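Putative ABC transporter (Thermobispora bispora, PDB 4PE6) probably binds a carbohydrate or related small solute outside the membrane for uptake by an ABC transporter, and holds a trihydroxybutanoic acid in this crystal. Local coordinates at residues V129-Y134 with V257-A262; P287-E292 with E307-P312; K137-S142 with G253-M258. One frame throughout, in Å; residues are numbered along the deposited sequence.

Contact 1. Residues V129-Y134 with V257-A262. With LTH ((2R,3S)-2,3,4-trihydroxybutanoic acid), chain C.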
ATOM      1  N   VAL A 129       9.423  -5.375  -2.037  1.00 17.68           N
ATOM      2  CA  VAL A 129      10.579  -5.419  -2.902  1.00 18.35           C
ATOM      3  C   VAL A 129      10.177  -5.394  -4.377  1.00 18.45           C
ATOM      4  O   VAL A 129      10.753  -4.645  -5.154  1.00 18.69           O
ATOM      5  CB  VAL A 129      11.461  -6.640  -2.619  1.00 19.20           C
ATOM      6  CG1 VAL A 129      12.543  -6.759  -3.676  1.00 20.03           C
ATOM      7  CG2 VAL A 129      12.097  -6.501  -1.232  1.00 19.43           C
ATOM      8  N   ASP A 130       9.206  -6.208  -4.765  1.00 18.44           N
ATOM      9  CA  ASP A 130       8.766  -6.216  -6.158  1.00 18.67           C
ATOM     10  C   ASP A 130       8.233  -4.847  -6.591  1.00 18.12           C
ATOM     11  O   ASP A 130       8.557  -4.368  -7.673  1.00 18.28           O
ATOM     12  CB  ASP A 130       7.698  -7.279  -6.384  1.00 18.95           C
ATOM     13  CG  ASP A 130       8.273  -8.689  -6.444  1.00 19.92           C
ATOM     14  OD1 ASP A 130       9.513  -8.841  -6.394  1.00 20.51           O
ATOM     15  OD2 ASP A 130       7.472  -9.632  -6.508  1.00 20.20           O
ATOM     16  N   TRP A 131       7.413  -4.236  -5.729  1.00 17.50           N
ATOM     17  CA  TRP A 131       6.870  -2.903  -5.998  1.00 17.21           C
ATOM     18  C   TRP A 131       7.996  -1.930  -6.234  1.00 17.33           C
ATOM     19  O   TRP A 131       8.082  -1.323  -7.290  1.00 17.35           O
ATOM     20  CB  TRP A 131       5.984  -2.460  -4.837  1.00 16.65           C
ATOM     21  CG  TRP A 131       5.451  -1.039  -4.890  1.00 16.56           C
ATOM     22  CD1 TRP A 131       5.652  -0.100  -5.861  1.00 16.82           C
ATOM     23  CD2 TRP A 131       4.664  -0.415  -3.885  1.00 16.24           C
ATOM     24  NE1 TRP A 131       5.006   1.089  -5.519  1.00 16.69           N
ATOM     25  CE2 TRP A 131       4.397   0.914  -4.313  1.00 16.34           C
ATOM     26  CE3 TRP A 131       4.161  -0.842  -2.657  1.00 15.96           C
ATOM     27  CZ2 TRP A 131       3.649   1.815  -3.553  1.00 16.18           C
ATOM     28  CZ3 TRP A 131       3.396   0.063  -1.902  1.00 15.84           C
ATOM     29  CH2 TRP A 131       3.139   1.373  -2.375  1.00 15.87           C
ATOM     30  N   ALA A 132       8.890  -1.797  -5.259  1.00 17.53           N
ATOM     31  CA  ALA A 132      10.002  -0.856  -5.423  1.00 17.97           C
ATOM     32  C   ALA A 132      10.815  -1.104  -6.685  1.00 18.90           C
ATOM     33  O   ALA A 132      11.299  -0.159  -7.297  1.00 18.95           O
ATOM     34  CB  ALA A 132      10.905  -0.851  -4.185  1.00 17.96           C
ATOM     35  N   THR A 133      10.972  -2.379  -7.084  1.00 19.75           N
ATOM     36  CA  THR A 133      11.744  -2.704  -8.264  1.00 20.87           C
ATOM     37  C   THR A 133      10.969  -2.296  -9.522  1.00 21.64           C
ATOM     38  O   THR A 133      11.533  -1.693 -10.429  1.00 21.68           O
ATOM     39  CB  THR A 133      12.117  -4.215  -8.282  1.00 21.35           C
ATOM     40  OG1 THR A 133      12.847  -4.534  -7.091  1.00 21.27           O
ATOM     41  CG2 THR A 133      12.991  -4.579  -9.509  1.00 22.32           C
ATOM     42  N   TYR A 134       9.678  -2.608  -9.565  1.00 20.50           N
ATOM     43  CA  TYR A 134       8.833  -2.202 -10.692  1.00 22.18           C
ATOM     44  C   TYR A 134       8.699  -0.679 -10.819  1.00 21.85           C
ATOM     45  O   TYR A 134       8.422  -0.168 -11.903  1.00 22.61           O
ATOM     46  CB  TYR A 134       7.434  -2.817 -10.584  1.00 23.80           C
ATOM     47  CG  TYR A 134       7.355  -4.286 -10.935  1.00 26.16           C
ATOM     48  CD1 TYR A 134       7.905  -4.778 -12.117  1.00 28.33           C
ATOM     49  CD2 TYR A 134       6.693  -5.188 -10.092  1.00 27.45           C
ATOM     50  CE1 TYR A 134       7.814  -6.126 -12.444  1.00 30.36           C
ATOM     51  CE2 TYR A 134       6.603  -6.527 -10.402  1.00 29.00           C
ATOM     52  CZ  TYR A 134       7.162  -6.992 -11.576  1.00 30.93           C
ATOM     53  OH  TYR A 134       7.070  -8.317 -11.879  1.00 33.33           O
ATOM     54  N   VAL A 257       2.226   1.301 -10.426  1.00 19.27           N
ATOM     55  CA  VAL A 257       2.303   0.082  -9.606  1.00 18.93           C
ATOM     56  C   VAL A 257       2.203   0.446  -8.114  1.00 18.40           C
ATOM     57  O   VAL A 257       2.776   1.438  -7.665  1.00 18.40           O
ATOM     58  CB  VAL A 257       3.600  -0.716  -9.913  1.00 19.07           C
ATOM     59  CG1 VAL A 257       4.842   0.162  -9.750  1.00 18.86           C
ATOM     60  CG2 VAL A 257       3.691  -1.964  -9.044  1.00 19.01           C
HETATM   61  N   MSE A 258       1.434  -0.322  -7.350  1.00 18.20           N
HETATM   62  CA  MSE A 258       1.341  -0.153  -5.900  1.00 17.71           C
HETATM   63  C   MSE A 258       0.963  -1.482  -5.313  1.00 17.40           C
HETATM   64  O   MSE A 258       0.555  -2.411  -6.025  1.00 17.81           O
HETATM   65  CB  MSE A 258       0.254   0.862  -5.467  1.00 18.03           C
HETATM   66  CG  MSE A 258       0.498   2.251  -6.004  1.00 18.39           C
HETATM   67 SE   MSE A 258      -0.616   3.610  -5.110  1.00 19.26          SE
HETATM   68  CE  MSE A 258       0.452   3.806  -3.448  1.00 18.54           C
ATOM     69  N   SER A 259       1.123  -1.590  -4.006  1.00 16.70           N
ATOM     70  CA  SER A 259       0.501  -2.642  -3.222  1.00 16.53           C
ATOM     71  C   SER A 259      -1.019  -2.610  -3.348  1.00 16.71           C
ATOM     72  O   SER A 259      -1.606  -1.614  -3.842  1.00 16.77           O
ATOM     73  CB  SER A 259       0.904  -2.504  -1.755  1.00 16.13           C
ATOM     74  OG  SER A 259       0.500  -1.231  -1.250  1.00 16.24           O
ATOM     75  N   ASP A 260      -1.636  -3.675  -2.850  1.00 16.85           N
ATOM     76  CA  ASP A 260      -3.083  -3.895  -2.901  1.00 17.45           C
ATOM     77  C   ASP A 260      -3.763  -3.363  -1.660  1.00 17.25           C
ATOM     78  O   ASP A 260      -3.542  -3.884  -0.568  1.00 16.86           O
ATOM     79  CB  ASP A 260      -3.345  -5.404  -3.025  1.00 17.92           C
ATOM     80  CG  ASP A 260      -4.821  -5.775  -3.028  1.00 18.58           C
ATOM     81  OD1 ASP A 260      -5.701  -4.954  -3.388  1.00 19.16           O
ATOM     82  OD2 ASP A 260      -5.104  -6.935  -2.683  1.00 18.91           O
ATOM     83  N   PRO A 261      -4.597  -2.310  -1.807  1.00 17.49           N
ATOM     84  CA  PRO A 261      -5.332  -1.812  -0.647  1.00 17.60           C
ATOM     85  C   PRO A 261      -6.235  -2.864  -0.018  1.00 17.81           C
ATOM     86  O   PRO A 261      -6.482  -2.806   1.183  1.00 18.01           O
ATOM     87  CB  PRO A 261      -6.179  -0.654  -1.213  1.00 18.07           C
ATOM     88  CG  PRO A 261      -5.496  -0.256  -2.466  1.00 18.06           C
ATOM     89  CD  PRO A 261      -4.871  -1.515  -3.012  1.00 17.87           C
ATOM     90  N   ALA A 262      -6.715  -3.814  -0.821  1.00 18.02           N
ATOM     91  CA  ALA A 262      -7.564  -4.866  -0.344  1.00 18.10           C
ATOM     92  C   ALA A 262      -6.839  -5.973   0.422  1.00 17.55           C
ATOM     93  O   ALA A 262      -7.418  -6.995   0.721  1.00 17.78           O
ATOM     94  CB  ALA A 262      -8.406  -5.435  -1.493  1.00 18.86           C
TER
HETATM   95  O1  LTH C 401       0.645   3.512   0.170  1.00 23.17           O
HETATM   96  C1  LTH C 401       0.498   3.119   1.386  1.00 19.98           C
HETATM   97  O   LTH C 401       0.020   3.793   2.323  1.00 18.42           O
HETATM   98  C2  LTH C 401       0.850   1.650   1.725  1.00 17.06           C
HETATM   99  O2  LTH C 401       0.680   1.387   3.140  1.00 16.65           O
HETATM  100  C3  LTH C 401       2.284   1.316   1.370  1.00 17.81           C
HETATM  101  O3  LTH C 401       3.171   2.182   2.075  1.00 17.79           O
HETATM  102  C4  LTH C 401       2.578  -0.136   1.797  1.00 17.90           C
HETATM  103  O4  LTH C 401       1.728  -0.976   0.972  1.00 16.32           O

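Contact 2. Residues P287-E292 with E307-P312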
ATOM      1  N   PRO A 287      -0.528 -10.626  -3.683  1.00 19.78           N
ATOM      2  CA  PRO A 287      -0.010  -9.916  -4.847  1.00 20.10           C
ATOM      3  C   PRO A 287      -0.234  -8.418  -4.849  1.00 19.64           C
ATOM      4  O   PRO A 287      -1.312  -7.932  -4.486  1.00 19.37           O
ATOM      5  CB  PRO A 287      -0.784 -10.540  -6.019  1.00 20.85           C
ATOM      6  CG  PRO A 287      -2.085 -10.959  -5.404  1.00 20.81           C
ATOM      7  CD  PRO A 287      -1.706 -11.449  -4.034  1.00 20.38           C
ATOM      8  N   ILE A 288       0.777  -7.705  -5.338  1.00 19.76           N
ATOM      9  CA  ILE A 288       0.664  -6.270  -5.602  1.00 19.53           C
ATOM     10  C   ILE A 288      -0.244  -6.021  -6.830  1.00 20.18           C
ATOM     11  O   ILE A 288      -0.751  -6.969  -7.439  1.00 20.45           O
ATOM     12  CB  ILE A 288       2.052  -5.652  -5.856  1.00 19.46           C
ATOM     13  CG1 ILE A 288       2.726  -6.319  -7.068  1.00 20.38           C
ATOM     14  CG2 ILE A 288       2.936  -5.741  -4.607  1.00 19.10           C
ATOM     15  CD1 ILE A 288       3.978  -5.599  -7.542  1.00 20.46           C
ATOM     16  N   VAL A 289      -0.443  -4.741  -7.167  1.00 20.32           N
ATOM     17  CA  VAL A 289      -1.244  -4.317  -8.323  1.00 21.18           C
ATOM     18  C   VAL A 289      -0.332  -3.570  -9.297  1.00 21.75           C
ATOM     19  O   VAL A 289      -0.062  -2.370  -9.143  1.00 21.32           O
ATOM     20  CB  VAL A 289      -2.437  -3.403  -7.929  1.00 21.17           C
ATOM     21  CG1 VAL A 289      -3.308  -3.124  -9.143  1.00 21.77           C
ATOM     22  CG2 VAL A 289      -3.265  -4.039  -6.815  1.00 21.17           C
ATOM     23  N   LEU A 290       0.171  -4.302 -10.283  1.00 23.07           N
ATOM     24  CA  LEU A 290       0.982  -3.720 -11.348  1.00 24.15           C
ATOM     25  C   LEU A 290       0.060  -3.434 -12.542  1.00 25.22           C
ATOM     26  O   LEU A 290      -0.569  -4.343 -13.059  1.00 25.94           O
ATOM     27  CB  LEU A 290       2.097  -4.694 -11.731  1.00 24.91           C
ATOM     28  CG  LEU A 290       2.936  -4.384 -12.973  1.00 26.07           C
ATOM     29  CD1 LEU A 290       3.831  -3.179 -12.742  1.00 25.78           C
ATOM     30  CD2 LEU A 290       3.744  -5.626 -13.371  1.00 27.17           C
ATOM     31  N   ILE A 291      -0.017  -2.179 -12.956  1.00 25.48           N
ATOM     32  CA  ILE A 291      -0.841  -1.785 -14.095  1.00 27.38           C
ATOM     33  C   ILE A 291       0.073  -1.473 -15.272  1.00 28.71           C
ATOM     34  O   ILE A 291       0.556  -0.364 -15.417  1.00 27.97           O
ATOM     35  CB  ILE A 291      -1.746  -0.590 -13.753  1.00 26.88           C
ATOM     36  CG1 ILE A 291      -2.612  -0.951 -12.549  1.00 26.64           C
ATOM     37  CG2 ILE A 291      -2.646  -0.239 -14.934  1.00 28.01           C
ATOM     38  CD1 ILE A 291      -3.446   0.189 -12.024  1.00 26.68           C
ATOM     39  N   GLU A 292       0.326  -2.488 -16.090  1.00 31.75           N
ATOM     40  CA  GLU A 292       1.030  -2.298 -17.352  1.00 34.54           C
ATOM     41  C   GLU A 292       0.094  -1.663 -18.375  1.00 35.99           C
ATOM     42  O   GLU A 292      -1.121  -1.620 -18.173  1.00 34.74           O
ATOM     43  CB  GLU A 292       1.589  -3.626 -17.844  1.00 37.52           C
ATOM     44  CG  GLU A 292       2.685  -4.131 -16.923  1.00 38.67           C
ATOM     45  CD  GLU A 292       3.344  -5.379 -17.441  1.00 41.54           C
ATOM     46  OE1 GLU A 292       2.661  -6.418 -17.536  1.00 43.98           O
ATOM     47  OE2 GLU A 292       4.550  -5.311 -17.746  1.00 44.55           O
ATOM     48  N   GLU A 307     -10.542   6.313  -6.402  1.00 29.77           N
ATOM     49  CA  GLU A 307     -10.526   4.906  -6.022  1.00 27.61           C
ATOM     50  C   GLU A 307      -9.262   4.262  -6.559  1.00 25.38           C
ATOM     51  O   GLU A 307      -8.989   4.330  -7.746  1.00 24.67           O
ATOM     52  CB  GLU A 307     -11.733   4.165  -6.575  1.00 28.58           C
ATOM     53  CG  GLU A 307     -11.791   2.686  -6.211  1.00 28.08           C
ATOM     54  CD  GLU A 307     -12.915   1.944  -6.924  1.00 29.54           C
ATOM     55  OE1 GLU A 307     -13.595   2.570  -7.768  1.00 30.60           O
ATOM     56  OE2 GLU A 307     -13.110   0.741  -6.650  1.00 29.32           O
ATOM     57  N   TYR A 308      -8.500   3.645  -5.661  1.00 23.16           N
ATOM     58  CA  TYR A 308      -7.284   2.942  -6.026  1.00 21.96           C
ATOM     59  C   TYR A 308      -7.619   1.507  -6.452  1.00 21.85           C
ATOM     60  O   TYR A 308      -8.526   0.867  -5.905  1.00 22.42           O
ATOM     61  CB  TYR A 308      -6.291   2.942  -4.842  1.00 21.18           C
ATOM     62  CG  TYR A 308      -5.617   4.273  -4.630  1.00 21.05           C
ATOM     63  CD1 TYR A 308      -6.353   5.397  -4.249  1.00 21.69           C
ATOM     64  CD2 TYR A 308      -4.249   4.427  -4.848  1.00 20.87           C
ATOM     65  CE1 TYR A 308      -5.739   6.617  -4.051  1.00 22.04           C
ATOM     66  CE2 TYR A 308      -3.625   5.648  -4.653  1.00 21.16           C
ATOM     67  CZ  TYR A 308      -4.376   6.740  -4.254  1.00 21.68           C
ATOM     68  OH  TYR A 308      -3.787   7.952  -4.052  1.00 22.09           O
ATOM     69  N   ALA A 309      -6.873   1.002  -7.422  1.00 21.92           N
ATOM     70  CA  ALA A 309      -7.025  -0.367  -7.884  1.00 22.19           C
ATOM     71  C   ALA A 309      -6.756  -1.313  -6.719  1.00 21.78           C
ATOM     72  O   ALA A 309      -5.792  -1.116  -5.941  1.00 21.21           O
ATOM     73  CB  ALA A 309      -6.075  -0.656  -9.040  1.00 22.55           C
ATOM     74  N   ALA A 310      -7.609  -2.321  -6.610  1.00 22.02           N
ATOM     75  CA  ALA A 310      -7.633  -3.254  -5.485  1.00 21.95           C
ATOM     76  C   ALA A 310      -8.126  -4.612  -5.961  1.00 22.88           C
ATOM     77  O   ALA A 310      -8.994  -4.666  -6.816  1.00 23.56           O
ATOM     78  CB  ALA A 310      -8.542  -2.707  -4.393  1.00 21.84           C
ATOM     79  N   TRP A 311      -7.569  -5.714  -5.447  1.00 22.60           N
ATOM     80  CA  TRP A 311      -8.042  -7.021  -5.881  1.00 23.79           C
ATOM     81  C   TRP A 311      -9.338  -7.370  -5.123  1.00 24.41           C
ATOM     82  O   TRP A 311      -9.444  -7.121  -3.915  1.00 23.82           O
ATOM     83  CB  TRP A 311      -6.976  -8.100  -5.686  1.00 23.70           C
ATOM     84  CG  TRP A 311      -5.711  -7.890  -6.454  1.00 23.70           C
ATOM     85  CD1 TRP A 311      -4.447  -7.825  -5.937  1.00 23.38           C
ATOM     86  CD2 TRP A 311      -5.571  -7.741  -7.865  1.00 24.69           C
ATOM     87  NE1 TRP A 311      -3.521  -7.661  -6.948  1.00 23.87           N
ATOM     88  CE2 TRP A 311      -4.188  -7.591  -8.139  1.00 24.72           C
ATOM     89  CE3 TRP A 311      -6.478  -7.721  -8.937  1.00 25.94           C
ATOM     90  CZ2 TRP A 311      -3.697  -7.406  -9.429  1.00 25.65           C
ATOM     91  CZ3 TRP A 311      -5.981  -7.551 -10.215  1.00 27.04           C
ATOM     92  CH2 TRP A 311      -4.602  -7.396 -10.450  1.00 26.80           C
ATOM     93  N   PRO A 312     -10.348  -7.899  -5.828  1.00 25.86           N
ATOM     94  CA  PRO A 312     -11.610  -8.210  -5.155  1.00 26.67           C
ATOM     95  C   PRO A 312     -11.574  -9.571  -4.452  1.00 26.52           C
ATOM     96  O   PRO A 312     -12.044 -10.580  -4.996  1.00 28.09           O
ATOM     97  CB  PRO A 312     -12.629  -8.188  -6.309  1.00 28.38           C
ATOM     98  CG  PRO A 312     -11.834  -8.648  -7.491  1.00 29.10           C
ATOM     99  CD  PRO A 312     -10.430  -8.134  -7.286  1.00 27.48           C
TER

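Contact 3. Residues K137-S142 with G253-M258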
ATOM      1  N   LYS A 137      13.246   0.339 -11.554  1.00 21.75           N
ATOM      2  CA  LYS A 137      14.057  -0.172 -12.655  1.00 22.85           C
ATOM      3  C   LYS A 137      13.564   0.234 -14.058  1.00 22.47           C
ATOM      4  O   LYS A 137      14.353   0.736 -14.862  1.00 22.02           O
ATOM      5  CB  LYS A 137      14.262  -1.693 -12.556  1.00 24.06           C
ATOM      6  CG  LYS A 137      15.297  -2.220 -13.537  1.00 26.11           C
ATOM      7  CD  LYS A 137      15.773  -3.619 -13.153  1.00 27.92           C
ATOM      8  CE  LYS A 137      16.747  -4.225 -14.163  1.00 29.42           C
ATOM      9  NZ  LYS A 137      17.725  -3.229 -14.689  1.00 30.00           N
ATOM     10  N   PRO A 138      12.277   0.006 -14.368  1.00 22.41           N
ATOM     11  CA  PRO A 138      11.798   0.440 -15.684  1.00 22.57           C
ATOM     12  C   PRO A 138      11.895   1.953 -15.899  1.00 22.35           C
ATOM     13  O   PRO A 138      12.052   2.419 -17.048  1.00 22.52           O
ATOM     14  CB  PRO A 138      10.320  -0.010 -15.710  1.00 22.90           C
ATOM     15  CG  PRO A 138      10.130  -0.917 -14.547  1.00 22.88           C
ATOM     16  CD  PRO A 138      11.208  -0.592 -13.551  1.00 22.45           C
ATOM     17  N   VAL A 139      11.806   2.709 -14.811  1.00 21.73           N
ATOM     18  CA  VAL A 139      11.910   4.160 -14.896  1.00 21.67           C
ATOM     19  C   VAL A 139      13.332   4.576 -15.274  1.00 21.89           C
ATOM     20  O   VAL A 139      13.536   5.411 -16.163  1.00 22.01           O
ATOM     21  CB  VAL A 139      11.432   4.823 -13.586  1.00 21.20           C
ATOM     22  CG1 VAL A 139      11.805   6.287 -13.536  1.00 20.82           C
ATOM     23  CG2 VAL A 139       9.920   4.662 -13.444  1.00 21.55           C
ATOM     24  N   LEU A 140      14.315   3.956 -14.640  1.00 22.39           N
ATOM     25  CA  LEU A 140      15.699   4.245 -14.969  1.00 22.73           C
ATOM     26  C   LEU A 140      16.047   3.779 -16.389  1.00 23.41           C
ATOM     27  O   LEU A 140      16.790   4.467 -17.104  1.00 22.96           O
ATOM     28  CB  LEU A 140      16.626   3.616 -13.943  1.00 23.22           C
ATOM     29  CG  LEU A 140      16.450   4.242 -12.547  1.00 23.01           C
ATOM     30  CD1 LEU A 140      17.113   3.411 -11.472  1.00 23.47           C
ATOM     31  CD2 LEU A 140      16.976   5.669 -12.513  1.00 23.13           C
ATOM     32  N   GLU A 141      15.519   2.623 -16.794  1.00 23.88           N
ATOM     33  CA  GLU A 141      15.700   2.174 -18.169  1.00 24.92           C
ATOM     34  C   GLU A 141      15.113   3.181 -19.151  1.00 24.18           C
ATOM     35  O   GLU A 141      15.729   3.463 -20.170  1.00 24.22           O
ATOM     36  CB  GLU A 141      15.082   0.796 -18.422  1.00 26.22           C
ATOM     37  CG  GLU A 141      15.830  -0.353 -17.775  1.00 27.57           C
ATOM     38  CD  GLU A 141      17.143  -0.688 -18.465  1.00 29.19           C
ATOM     39  OE1 GLU A 141      17.162  -0.900 -19.701  1.00 30.41           O
ATOM     40  OE2 GLU A 141      18.157  -0.773 -17.744  1.00 30.38           O
ATOM     41  N   SER A 142      13.940   3.723 -18.841  1.00 23.38           N
ATOM     42  CA  SER A 142      13.263   4.665 -19.747  1.00 23.40           C
ATOM     43  C   SER A 142      14.031   5.969 -19.959  1.00 23.05           C
ATOM     44  O   SER A 142      13.774   6.679 -20.928  1.00 23.01           O
ATOM     45  CB  SER A 142      11.845   4.978 -19.268  1.00 23.05           C
ATOM     46  OG  SER A 142      11.866   6.019 -18.297  1.00 22.65           O
ATOM     47  N   GLY A 253       7.974   6.768 -20.049  1.00 28.86           N
ATOM     48  CA  GLY A 253       8.555   5.838 -19.086  1.00 26.84           C
ATOM     49  C   GLY A 253       7.799   5.812 -17.776  1.00 25.18           C
ATOM     50  O   GLY A 253       8.184   5.089 -16.852  1.00 24.61           O
ATOM     51  N   SER A 254       6.737   6.619 -17.667  1.00 23.79           N
ATOM     52  CA  SER A 254       5.920   6.617 -16.459  1.00 22.62           C
ATOM     53  C   SER A 254       5.354   5.235 -16.216  1.00 22.36           C
ATOM     54  O   SER A 254       5.147   4.485 -17.158  1.00 22.97           O
ATOM     55  CB  SER A 254       4.822   7.681 -16.525  1.00 22.44           C
ATOM     56  OG  SER A 254       5.404   8.974 -16.410  1.00 21.71           O
ATOM     57  N   VAL A 255       5.168   4.879 -14.942  1.00 21.81           N
ATOM     58  CA  VAL A 255       4.608   3.571 -14.548  1.00 21.58           C
ATOM     59  C   VAL A 255       3.490   3.743 -13.527  1.00 21.11           C
ATOM     60  O   VAL A 255       3.314   4.824 -12.957  1.00 20.74           O
ATOM     61  CB  VAL A 255       5.681   2.631 -13.986  1.00 21.70           C
ATOM     62  CG1 VAL A 255       6.696   2.316 -15.064  1.00 22.22           C
ATOM     63  CG2 VAL A 255       6.339   3.242 -12.743  1.00 21.09           C
ATOM     64  N   ALA A 256       2.710   2.689 -13.334  1.00 21.05           N
ATOM     65  CA  ALA A 256       1.662   2.665 -12.320  1.00 20.42           C
ATOM     66  C   ALA A 256       1.655   1.325 -11.623  1.00 20.13           C
ATOM     67  O   ALA A 256       1.147   0.322 -12.164  1.00 20.76           O
ATOM     68  CB  ALA A 256       0.301   2.928 -12.954  1.00 21.12           C
ATOM     69  N   VAL A 257       2.226   1.301 -10.426  1.00 19.27           N
ATOM     70  CA  VAL A 257       2.303   0.082  -9.606  1.00 18.93           C
ATOM     71  C   VAL A 257       2.203   0.446  -8.114  1.00 18.40           C
ATOM     72  O   VAL A 257       2.776   1.438  -7.665  1.00 18.40           O
ATOM     73  CB  VAL A 257       3.600  -0.716  -9.913  1.00 19.07           C
ATOM     74  CG1 VAL A 257       4.842   0.162  -9.750  1.00 18.86           C
ATOM     75  CG2 VAL A 257       3.691  -1.964  -9.044  1.00 19.01           C
HETATM   76  N   MSE A 258       1.434  -0.322  -7.350  1.00 18.20           N
HETATM   77  CA  MSE A 258       1.341  -0.153  -5.900  1.00 17.71           C
HETATM   78  C   MSE A 258       0.963  -1.482  -5.313  1.00 17.40           C
HETATM   79  O   MSE A 258       0.555  -2.411  -6.025  1.00 17.81           O
HETATM   80  CB  MSE A 258       0.254   0.862  -5.467  1.00 18.03           C
HETATM   81  CG  MSE A 258       0.498   2.251  -6.004  1.00 18.39           C
HETATM   82 SE   MSE A 258      -0.616   3.610  -5.110  1.00 19.26          SE
HETATM   83  CE  MSE A 258       0.452   3.806  -3.448  1.00 18.54           C
TER
HETATM   84  O   HOH W   1       9.264   2.782 -17.595  1.00 24.32           O

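Contact 1. Residues V129-Y134 with V257-A262
The helix turn V129-Y134 packs against the end of a strand and the loop that follows it, V257-A262, and the backbones come nearest at W131 and M258, whose CA atoms are 6.2 Å apart. W131 carries most of the contact. Its CG is anti to the backbone N (chi1 174°), which sends the indole out from the helix over the backbone of M258 and S259. M258 CA sits 3.8 Å from the centroid of the five-membered ring of W131, 20° off its normal, a CH-pi contact over the face. S259 N lies above the same face, displaced toward the rim. A broad flat ring suits this place, because it can lie on M258 CA and S259 N at once while its far edge reaches the ligand. V257 O approaches W131 NE1 to 3.1 Å, but at an angle too poor for a hydrogen bond.

The site belongs to a periplasmic binding protein of the sugar-binding type, whose ligand is held between two lobes, and here the far end of the indole forms part of the pocket wall. LTH O4, a hydroxyl of the bound trihydroxybutanoic acid, meets the edge of the ring, 3.5 Å from W131 CZ3. S259 OG, in the crowded position between its backbone N and carbonyl carbon, donates a hydrogen bond to LTH O4 at 2.6 Å. The chain of M258, modelled as selenomethionine, bends at chi3 (79°) and carries its CE alongside W131 CZ2 at 3.8 Å. Toward the other end of the helix turn, both methyls of V257 lie against Y134 CB, and V257 CG1 also touches W131 CD1 at 4.0 Å.

Contact 2. Residues P287-E292 with E307-P312
E307 forms a salt bridge with K39, and the ring of Y308 packs on M258 before the chain first touches P287-E292 at A309. The methyl of A309 points at the strand: A309 CB rests 3.7 Å from V289 CG1, with I291 CD1 beside it at 4.1 Å. Alanine suits this place, since a methyl is enough to meet both V289 and I291; the nearest CA atoms across the contact, those of V289 and A309, are 7.0 Å apart. W299 of helix 293-302 packs on V289, I291 and A309 alike, adding to the apolar cluster.

This irregular segment comes after helix 293-302, which follows strand 283-290 in the chain, so it folds back over the strand. Strand 283-290 pairs with strand 255-258 near the junction of the two lobes of the periplasmic-binding-protein fold.

Two residues on, the chain reaches W311, whose backbone N bonds to D260 OD1 in the loop after strand 255-258. W311 CG is anti to its own carbonyl carbon (chi1 -61°), and this swings the indole toward the P287-I288 backbone, just before V289. There W311 NE1 donates to I288 O at 2.9 Å, with an N-H...O angle of 150°. The oxygen lies nearly in the indole plane, but the donor stands above the plane of the carbonyl, 59° out of it. P287 O receives a second, weak bond from the same W311 NE1 at 3.3 Å. I288 O thus holds the NE1 edge of the ring, while V289 CG2 covers one face, 4.0 Å from the centroid of the five-membered ring of W311 in a CH-pi contact. P287 CG crosses obliquely to W311 CD1, also at 4.0 Å.

Contact 3. Residues K137-S142 with G253-M258
Apolar contact between the two segments is modest and comes from branched or cyclic side chains. V139 CG2, anti to its own carbonyl carbon, meets V255 CG2 at 3.9 Å, the two valines crossing obliquely. Beta-branched valine suits both places, offering a methyl close to the backbone. P138 CB adds a looser touch on V255 CG1, and its ring lacks the N-H that would bond to the preceding helix turn, where the helix is kinked.

The tightest packing is at S142 and G253, with S142 CB only 3.4 Å from G253 CA. Glycine is called for twice over: a CB would collide with S142 OG, and at its backbone angles (phi 100°) would press on the preceding carbonyl.

The polar link between the segments is a water, which donates to G253 O at 2.7 Å and weakly to P138 O. S142 OG instead turns back into its own helix and donates to V139 O at 2.8 Å, in the carbonyl plane on a lone pair. An alanine here in place of S142 would remove the OG bond to V139 O and the OG contact with G253 CA, and would probably loosen the helix around V139.

The contact joins helix 128-142 to strand 255-258 and the residues before it; V139 also packs on strand 209-211, while S142 and V255 reach strand 232-235.

How the contacts relate
Contacts 1 and 3 are two stations along one pairing, helix 128-142 against strand 255-258, with centres about 12 Å apart, and they share V257 and M258. Contact 2 opens later in the chain, its centre about 9 Å from that of contact 1 and about 16 Å from that of contact 3. Strands 255-258 and 283-290 are antiparallel neighbours, joined through M258 O with V289 N and A256 O with I291 N. D260 OD1 also probably accepts a bond from W311 N, so the loop just after pocket residues M258 and S259 is tied to contact 2. In this two-lobed binding-protein fold, strand 255-258 thus runs from the surface at contact 3 to the ligand pocket, with strand 283-290 beside it.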